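Putative hydrogenase (Pyrococcus furiosus, PDB 3LYU) is a putative oxidoreductase whose full-length chain probably binds FAD and a [2Fe-2S] cluster, represented here by an internal alpha-beta domain. Local coordinates at residues P35-W40 and K66-H71; K20-G25 and R100-S105. All blocks are in the same frame, centred on the assembly; numbering follows the deposited sequence.

Overall arrangement
Interactions 1 and 2 sit about 14 Å apart, centre to centre, and both reach the same parallel sheet. Strand 20-26, which supplies one side of interaction 2, is followed by helix 29-42, which supplies one side of interaction 1. The 66-71 segment leads into strand 70-76, which is followed by helix 84-104 of interaction 2. Along the chain, both segments of interaction 1 fall between those of interaction 2. The two contacts also touch: Trp40 packs on Ile21, and Ala37 packs on Ala23. Helices 29-42 and 84-104 lie on opposite faces of the sheet, so one contact lies on each face, in a three-layer alpha-beta-alpha domain.

Interaction 1 (P35-W40 and K66-H71); sequences PIAKAW and KAVTRH
Lys38 lays the aliphatic start of its side chain alongside the methyl of Ala67. Its CG is 3.7 Å from Ala67 CB, and CB of Lys38 is a little farther from the same methyl. The CG lies anti to the backbone N (chi1 -172°), and the chain stays extended beyond it. The ammonium end therefore leads away from the 66-71 segment. The CA atoms of Lys38 and Ala67 are 5.2 Å apart, close enough for short groups to fill the gap.

One residue along on each side, Ala37 meets Val68. Ala37 CB touches Val68 CG1 at 4.0 Å, methyl against methyl. With CG1 anti to the carbonyl carbon of Val68, it is this branch that faces Ala37. These two residues are buried, whereas Lys38 and Ala67 are partly exposed.

Helix 29-42 is thus packed against the loop between helix 61-65 and strand 70-76. Ala37 also touches Ala23 and Thr49, and Val68 touches Val47, so the inner pair continues into the sheet. Lys38 also packs on Glu42 of a second subunit.

No hydrogen bond or salt bridge joins the segments. Methyl groups and the first two methylenes of the lysine make most of the contact, which suggests that it rests on apolar fit, with the lysine charge kept away from the joint.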
loop_
_atom_site.group_PDB
_atom_site.type_symbol
_atom_site.label_atom_id
_atom_site.label_comp_id
_atom_site.label_asym_id
_atom_site.label_seq_id
_atom_site.Cartn_x
_atom_site.Cartn_y
_atom_site.Cartn_z
ATOM N N PRO B 35 10.897 10.854 -17.465
ATOM C CA PRO B 35 9.733 11.713 -17.212
ATOM C C PRO B 35 9.596 12.194 -15.763
ATOM O O PRO B 35 9.031 13.242 -15.495
ATOM C CB PRO B 35 8.562 10.849 -17.663
ATOM C CG PRO B 35 9.083 9.450 -17.505
ATOM C CD PRO B 35 10.473 9.561 -18.026
ATOM N N ILE B 36 10.133 11.430 -14.833
ATOM C CA ILE B 36 10.082 11.806 -13.436
ATOM C C ILE B 36 11.030 12.960 -13.138
ATOM O O ILE B 36 10.642 13.947 -12.509
ATOM C CB ILE B 36 10.459 10.618 -12.541
ATOM C CG1 ILE B 36 9.392 9.532 -12.668
ATOM C CG2 ILE B 36 10.616 11.070 -11.110
ATOM C CD1 ILE B 36 9.623 8.323 -11.773
ATOM N N ALA B 37 12.278 12.825 -13.584
ATOM C CA ALA B 37 13.309 13.842 -13.372
ATOM C C ALA B 37 12.972 15.133 -14.115
ATOM O O ALA B 37 13.277 16.226 -13.658
ATOM C CB ALA B 37 14.664 13.309 -13.834
ATOM N N LYS B 38 12.336 14.995 -15.267
ATOM C CA LYS B 38 11.963 16.142 -16.073
ATOM C C LYS B 38 10.971 17.004 -15.310
ATOM O O LYS B 38 11.105 18.224 -15.250
ATOM C CB LYS B 38 11.356 15.665 -17.383
ATOM C CG LYS B 38 11.109 16.752 -18.394
ATOM C CD LYS B 38 10.631 16.140 -19.687
ATOM C CE LYS B 38 10.333 17.195 -20.728
ATOM N NZ LYS B 38 9.715 16.566 -21.937
ATOM N N ALA B 39 9.983 16.350 -14.709
ATOM C CA ALA B 39 8.943 17.023 -13.936
ATOM C C ALA B 39 9.458 17.621 -12.622
ATOM O O ALA B 39 8.951 18.641 -12.159
ATOM C CB ALA B 39 7.825 16.063 -13.656
ATOM N N TRP B 40 10.454 16.986 -12.010
ATOM C CA TRP B 40 11.000 17.520 -10.768
ATOM C C TRP B 40 11.783 18.799 -11.021
ATOM O O TRP B 40 11.767 19.708 -10.204
ATOM C CB TRP B 40 11.907 16.503 -10.082
ATOM C CG TRP B 40 11.176 15.556 -9.187
ATOM C CD1 TRP B 40 9.976 15.773 -8.560
ATOM C CD2 TRP B 40 11.638 14.278 -8.727
ATOM N NE1 TRP B 40 9.665 14.713 -7.735
ATOM C CE2 TRP B 40 10.668 13.783 -7.816
ATOM C CE3 TRP B 40 12.782 13.505 -8.990
ATOM C CZ2 TRP B 40 10.807 12.552 -7.163
ATOM C CZ3 TRP B 40 12.923 12.278 -8.338
ATOM C CH2 TRP B 40 11.935 11.814 -7.432
ATOM N N LYS B 66 18.893 18.252 -21.401
ATOM C CA LYS B 66 18.097 19.443 -21.648
ATOM C C LYS B 66 16.965 19.607 -20.631
ATOM O O LYS B 66 16.391 20.678 -20.511
ATOM C CB LYS B 66 17.521 19.365 -23.064
ATOM C CG LYS B 66 16.791 20.607 -23.529
ATOM C CD LYS B 66 16.419 20.497 -25.000
ATOM C CE LYS B 66 15.809 21.791 -25.513
ATOM N NZ LYS B 66 15.494 21.710 -26.971
ATOM N N ALA B 67 16.655 18.540 -19.901
ATOM C CA ALA B 67 15.588 18.556 -18.902
ATOM C C ALA B 67 16.063 18.720 -17.448
ATOM O O ALA B 67 15.313 19.197 -16.601
ATOM C CB ALA B 67 14.751 17.293 -19.028
ATOM N N VAL B 68 17.297 18.327 -17.152
ATOM C CA VAL B 68 17.821 18.450 -15.794
ATOM C C VAL B 68 19.008 19.402 -15.777
ATOM O O VAL B 68 19.543 19.755 -16.820
ATOM C CB VAL B 68 18.276 17.084 -15.237
ATOM C CG1 VAL B 68 17.132 16.088 -15.297
ATOM C CG2 VAL B 68 19.477 16.569 -16.024
ATOM N N THR B 69 19.426 19.826 -14.590
ATOM C CA THR B 69 20.559 20.739 -14.500
ATOM C C THR B 69 21.781 20.023 -15.052
ATOM O O THR B 69 22.529 20.594 -15.834
ATOM C CB THR B 69 20.839 21.178 -13.044
ATOM O OG1 THR B 69 21.529 20.139 -12.340
ATOM C CG2 THR B 69 19.543 21.464 -12.333
ATOM N N ARG B 70 21.958 18.761 -14.661
ATOM C CA ARG B 70 23.093 17.957 -15.113
ATOM C C ARG B 70 22.787 16.467 -15.297
ATOM O O ARG B 70 22.225 15.818 -14.412
ATOM C CB ARG B 70 24.244 18.095 -14.125
ATOM C CG ARG B 70 25.498 17.397 -14.563
ATOM C CD ARG B 70 26.146 16.723 -13.386
ATOM N NE ARG B 70 26.436 17.585 -12.304
ATOM C CZ ARG B 70 26.159 17.596 -11.004
ATOM N NH1 ARG B 70 26.685 18.639 -10.402
ATOM N NH2 ARG B 70 25.441 16.726 -10.304
ATOM N N HIS B 71 23.172 15.926 -16.444
ATOM C CA HIS B 71 22.964 14.515 -16.715
ATOM C C HIS B 71 24.290 13.781 -16.862
ATOM O O HIS B 71 25.107 14.138 -17.702
ATOM C CB HIS B 71 22.145 14.318 -17.989
ATOM C CG HIS B 71 22.057 12.885 -18.420
ATOM N ND1 HIS B 71 21.573 11.889 -17.597
ATOM C CD2 HIS B 71 22.442 12.273 -19.564
ATOM C CE1 HIS B 71 21.665 10.725 -18.215
ATOM N NE2 HIS B 71 22.190 10.930 -19.411
#

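Interaction 2 (K20-G25 and R100-S105); sequences KILAIG and RELLES
Leu22 and Leu103 cross at about a right angle, and they meet through one methyl of each. Leu22 CD2 lies 4.1 Å from Leu103 CD1. The other methyl of Leu22 is used as well: its CD1 comes to 4.2 Å from CD1 of Leu102. The fork of one strand leucine is therefore shared between two consecutive residues of the helix.

The two helix residues start out differently. The CB of Leu102 points toward the strand. That of Leu103 does not, but its side chain bends back until its methyl reaches Leu22. Its CG lies anti to the carbonyl carbon (chi1 -84°). On the strand, Leu22 has its CG anti to the backbone N (chi1 170°), and its CB also points at the helix.

The backbones stay well apart, with 9.0 Å between the CA atoms of Leu22 and Leu102. Leucine side chains span that gap. All three are buried, and no hydrogen bond crosses between the segments.

Trp108 borders this cluster, touching both Leu22 and Leu103, and its NE1 is hydrogen-bonded to Leu102 O. Leu103 also packs on Val126 and Tyr130 of helix 117-130. Near the start of the strand, Lys20 forms a salt bridge with Glu106 and a cation-pi contact with Trp108.

Strand 20-26 is the middle strand of the five-stranded parallel sheet, in order 3-2-1-4-5. A parallel sheet in this order, with helices on both faces, is typical of Rossmann-like domains, and is consistent with the nucleotide-binding domain of ferredoxin reductase-like proteins.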
loop_
_atom_site.group_PDB
_atom_site.type_symbol
_atom_site.label_atom_id
_atom_site.label_comp_id
_atom_site.label_asym_id
_atom_site.label_seq_id
_atom_site.Cartn_x
_atom_site.Cartn_y
_atom_site.Cartn_z
ATOM N N LYS B 20 17.915 19.653 -4.116
ATOM C CA LYS B 20 18.836 19.037 -5.060
ATOM C C LYS B 20 18.602 17.535 -5.076
ATOM O O LYS B 20 18.773 16.864 -4.065
ATOM C CB LYS B 20 20.278 19.350 -4.671
ATOM C CG LYS B 20 21.278 18.970 -5.749
ATOM C CD LYS B 20 22.669 19.476 -5.432
ATOM C CE LYS B 20 23.640 19.151 -6.552
ATOM N NZ LYS B 20 25.004 19.668 -6.249
ATOM N N ILE B 21 18.213 17.018 -6.240
ATOM C CA ILE B 21 17.896 15.604 -6.379
ATOM C C ILE B 21 18.828 14.824 -7.307
ATOM O O ILE B 21 19.197 15.287 -8.380
ATOM C CB ILE B 21 16.426 15.410 -6.889
ATOM C CG1 ILE B 21 15.450 16.189 -5.997
ATOM C CG2 ILE B 21 16.066 13.915 -6.901
ATOM C CD1 ILE B 21 14.043 16.274 -6.536
ATOM N N LEU B 22 19.205 13.632 -6.871
ATOM C CA LEU B 22 20.047 12.770 -7.666
ATOM C C LEU B 22 19.132 11.648 -8.145
ATOM O O LEU B 22 18.810 10.728 -7.385
ATOM C CB LEU B 22 21.183 12.192 -6.816
ATOM C CG LEU B 22 21.973 11.094 -7.534
ATOM C CD1 LEU B 22 22.498 11.617 -8.873
ATOM C CD2 LEU B 22 23.109 10.624 -6.671
ATOM N N ALA B 23 18.691 11.741 -9.392
ATOM C CA ALA B 23 17.823 10.724 -9.959
ATOM C C ALA B 23 18.687 9.723 -10.740
ATOM O O ALA B 23 19.293 10.075 -11.748
ATOM C CB ALA B 23 16.793 11.376 -10.865
ATOM N N ILE B 24 18.737 8.481 -10.257
ATOM C CA ILE B 24 19.535 7.417 -10.869
ATOM C C ILE B 24 18.720 6.400 -11.676
ATOM O O ILE B 24 17.627 5.995 -11.274
ATOM C CB ILE B 24 20.315 6.652 -9.796
ATOM C CG1 ILE B 24 21.107 7.632 -8.948
ATOM C CG2 ILE B 24 21.254 5.666 -10.440
ATOM C CD1 ILE B 24 21.769 6.994 -7.783
ATOM N N GLY B 25 19.261 5.994 -12.817
ATOM C CA GLY B 25 18.586 5.023 -13.652
ATOM C C GLY B 25 19.599 4.014 -14.126
ATOM O O GLY B 25 20.529 4.363 -14.839
ATOM N N ARG B 100 29.067 7.163 -4.484
ATOM C CA ARG B 100 29.945 7.438 -3.361
ATOM C C ARG B 100 30.675 8.745 -3.659
ATOM O O ARG B 100 30.820 9.607 -2.801
ATOM C CB ARG B 100 30.962 6.306 -3.230
ATOM C CG ARG B 100 32.113 6.591 -2.283
ATOM C CD ARG B 100 31.666 6.455 -0.847
ATOM N NE ARG B 100 31.377 5.067 -0.504
ATOM C CZ ARG B 100 30.831 4.685 0.646
ATOM N NH1 ARG B 100 30.508 5.584 1.569
ATOM N NH2 ARG B 100 30.621 3.398 0.877
ATOM N N GLU B 101 31.130 8.874 -4.896
ATOM C CA GLU B 101 31.857 10.046 -5.354
ATOM C C GLU B 101 31.015 11.324 -5.410
ATOM O O GLU B 101 31.522 12.420 -5.173
ATOM C CB GLU B 101 32.447 9.753 -6.733
ATOM C CG GLU B 101 32.806 10.985 -7.544
ATOM C CD GLU B 101 33.241 10.637 -8.958
ATOM O OE1 GLU B 101 33.300 11.550 -9.813
ATOM O OE2 GLU B 101 33.531 9.448 -9.213
ATOM N N LEU B 102 29.734 11.186 -5.731
ATOM C CA LEU B 102 28.843 12.333 -5.823
ATOM C C LEU B 102 28.296 12.779 -4.478
ATOM O O LEU B 102 27.897 13.926 -4.319
ATOM C CB LEU B 102 27.679 12.016 -6.750
ATOM C CG LEU B 102 27.952 12.032 -8.251
ATOM C CD1 LEU B 102 26.733 11.470 -8.968
ATOM C CD2 LEU B 102 28.251 13.453 -8.715
ATOM N N LEU B 103 28.256 11.865 -3.520
ATOM C CA LEU B 103 27.760 12.183 -2.191
ATOM C C LEU B 103 28.901 12.693 -1.328
ATOM O O LEU B 103 28.699 13.518 -0.433
ATOM C CB LEU B 103 27.142 10.943 -1.543
ATOM C CG LEU B 103 25.690 10.620 -1.893
ATOM C CD1 LEU B 103 25.488 10.684 -3.392
ATOM C CD2 LEU B 103 25.346 9.248 -1.348
ATOM N N GLU B 104 30.100 12.187 -1.606
ATOM C CA GLU B 104 31.305 12.578 -0.879
ATOM C C GLU B 104 31.751 13.921 -1.437
ATOM O O GLU B 104 32.503 14.657 -0.797
ATOM C CB GLU B 104 32.404 11.530 -1.070
ATOM C CG GLU B 104 33.395 11.448 0.078
ATOM C CD GLU B 104 34.243 10.180 0.026
ATOM O OE1 GLU B 104 33.669 9.070 -0.022
ATOM O OE2 GLU B 104 35.488 10.293 0.037
ATOM N N SER B 105 31.276 14.221 -2.643
ATOM C CA SER B 105 31.574 15.485 -3.299
ATOM C C SER B 105 30.522 16.484 -2.807
ATOM O O SER B 105 30.575 16.939 -1.664
ATOM C CB SER B 105 31.499 15.333 -4.827
ATOM O OG SER B 105 31.825 16.546 -5.486
#